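Local structure of 2,5-dihydroxypyridine 5,6-dioxygenase (7CUP) at residues A[189-194]-A[288-294]. The protein catalyses the iron(II)-dependent ring opening of 2,5-dihydroxypyridine by dioxygen between carbons 5 and 6, giving N-formylmaleamate in aerobic nicotinate degradation. Residues are numbered along the deposited sequence.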
# COMPACT_ATOMS: atom_id res chain seq x y z
N HIS A 189 -14.83 -25.92 8.84
CA HIS A 189 -14.22 -25.21 7.69
C HIS A 189 -15.35 -24.61 6.89
O HIS A 189 -16.19 -25.38 6.41
CB HIS A 189 -13.45 -26.23 6.85
CG HIS A 189 -12.67 -25.63 5.72
ND1 HIS A 189 -11.98 -26.43 4.83
CD2 HIS A 189 -12.51 -24.36 5.30
CE1 HIS A 189 -11.38 -25.65 3.96
NE2 HIS A 189 -11.69 -24.40 4.22
N TRP A 190 -15.42 -23.29 6.82
CA TRP A 190 -16.27 -22.60 5.84
C TRP A 190 -15.48 -22.42 4.55
O TRP A 190 -14.50 -21.67 4.58
CB TRP A 190 -16.70 -21.29 6.46
CG TRP A 190 -17.41 -20.38 5.51
CD1 TRP A 190 -18.04 -20.67 4.34
CD2 TRP A 190 -17.52 -18.99 5.71
NE1 TRP A 190 -18.57 -19.52 3.81
CE2 TRP A 190 -18.26 -18.48 4.63
CE3 TRP A 190 -17.03 -18.13 6.69
CZ2 TRP A 190 -18.56 -17.13 4.52
CZ3 TRP A 190 -17.34 -16.79 6.59
CH2 TRP A 190 -18.11 -16.31 5.53
N PRO A 191 -15.79 -23.11 3.41
CA PRO A 191 -16.95 -23.97 3.22
C PRO A 191 -16.69 -25.48 3.28
O PRO A 191 -15.54 -25.89 3.13
CB PRO A 191 -17.28 -23.68 1.76
CG PRO A 191 -15.91 -23.62 1.11
CD PRO A 191 -14.98 -23.10 2.19
N SER A 192 -17.74 -26.29 3.47
CA SER A 192 -17.64 -27.77 3.51
C SER A 192 -19.04 -28.37 3.33
O SER A 192 -19.78 -27.87 2.46
CB SER A 192 -16.92 -28.25 4.76
OG SER A 192 -17.55 -27.83 5.96
N GLY A 193 -19.39 -29.42 4.09
CA GLY A 193 -20.61 -30.19 3.83
C GLY A 193 -20.30 -31.63 3.46
O GLY A 193 -20.75 -32.06 2.40
N PHE A 194 -19.56 -32.37 4.29
CA PHE A 194 -19.21 -33.80 4.06
C PHE A 194 -18.77 -34.46 5.37
O PHE A 194 -18.75 -33.81 6.45
CB PHE A 194 -18.15 -33.90 2.96
CG PHE A 194 -16.82 -33.25 3.26
CD1 PHE A 194 -16.66 -31.87 3.13
CD2 PHE A 194 -15.72 -34.01 3.60
CE1 PHE A 194 -15.43 -31.27 3.39
CE2 PHE A 194 -14.48 -33.41 3.83
CZ PHE A 194 -14.34 -32.04 3.74
N MET A 288 -7.75 -24.27 -2.14
CA MET A 288 -7.46 -25.72 -1.98
C MET A 288 -8.54 -26.58 -2.66
O MET A 288 -8.40 -27.81 -2.70
CB MET A 288 -7.36 -26.03 -0.50
CG MET A 288 -8.68 -25.98 0.24
SD MET A 288 -8.44 -26.45 1.97
CE MET A 288 -7.04 -25.40 2.36
N CYS A 289 -9.55 -25.98 -3.27
CA CYS A 289 -10.63 -26.67 -4.04
C CYS A 289 -11.44 -27.54 -3.06
O CYS A 289 -11.43 -28.81 -3.13
CB CYS A 289 -10.11 -27.45 -5.24
SG CYS A 289 -11.47 -27.89 -6.37
N MET A 290 -12.20 -26.86 -2.22
CA MET A 290 -13.24 -27.51 -1.38
C MET A 290 -14.38 -28.05 -2.24
O MET A 290 -14.99 -29.02 -1.80
CB MET A 290 -13.76 -26.54 -0.32
CG MET A 290 -12.75 -26.28 0.77
SD MET A 290 -12.06 -27.80 1.51
CE MET A 290 -13.52 -28.52 2.23
N ASP A 291 -14.61 -27.49 -3.44
CA ASP A 291 -15.62 -28.01 -4.39
C ASP A 291 -15.35 -29.50 -4.67
O ASP A 291 -16.30 -30.28 -4.67
CB ASP A 291 -15.62 -27.20 -5.67
CG ASP A 291 -16.44 -25.94 -5.59
OD1 ASP A 291 -17.68 -26.04 -5.77
OD2 ASP A 291 -15.85 -24.86 -5.38
N ALA A 292 -14.08 -29.86 -4.94
CA ALA A 292 -13.65 -31.22 -5.29
C ALA A 292 -13.85 -32.11 -4.07
O ALA A 292 -14.25 -33.26 -4.26
CB ALA A 292 -12.21 -31.21 -5.75
N ARG A 293 -13.56 -31.62 -2.86
CA ARG A 293 -13.69 -32.48 -1.65
C ARG A 293 -15.17 -32.72 -1.33
O ARG A 293 -15.49 -33.79 -0.78
CB ARG A 293 -12.97 -31.90 -0.44
CG ARG A 293 -11.46 -31.79 -0.59
CD ARG A 293 -10.79 -31.27 0.65
NE ARG A 293 -9.36 -31.36 0.47
CZ ARG A 293 -8.61 -30.51 -0.23
NH1 ARG A 293 -9.18 -29.46 -0.82
NH2 ARG A 293 -7.30 -30.70 -0.32
N ALA A 294 -16.04 -31.73 -1.53
CA ALA A 294 -17.36 -31.68 -0.88
C ALA A 294 -18.51 -32.06 -1.83
O ALA A 294 -19.60 -32.25 -1.31
CB ALA A 294 -17.63 -30.34 -0.23
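A buried core beside the iron site joins the linker between two beta sheets to a short helix. Residues 189-194 lead from strand 187-189, at the edge of the parallel sheet, to strand 194-197 of the antiparallel sheet that carries iron ligands. Helix 290-294 packs against this linker. Met290 is the central side chain. Met290 CB lies 3.9 Å from Pro191 CG, and Met290 CE meets Phe194 CE1 at 3.5 Å, at the ring edge. Met290 SD comes within 3.3 Å of His189 CE1. Met288 SD approaches the same His189 CE1 at 3.6 Å, at the edge of the imidazole, so two methionine sulfurs form Met-aromatic contacts with one ring. Phe194 CD1 also touches Ala294 CB at 3.8 Å. The linker contains a cis peptide before Pro191 and a hydrogen bond from Ser192 OG to His189 O (2.8 Å). Gly193 and Phe194 form a G1 bulge opposite Glu177. Cys289 N-caps the helix through a weak hydrogen bond from Ala292 N to Cys289 SG (3.6 Å). Arg293 NH1 donates to Met288 O at 2.6 Å, and its NE forms a salt bridge with the iron ligand Asp320. The two segments thus meet through apolar and sulfur-aromatic contacts, while the hydrogen bonds lie within each segment or reach its surroundings. Through the Arg293-Asp320 salt bridge, the helix is linked to the metal site in the second shell.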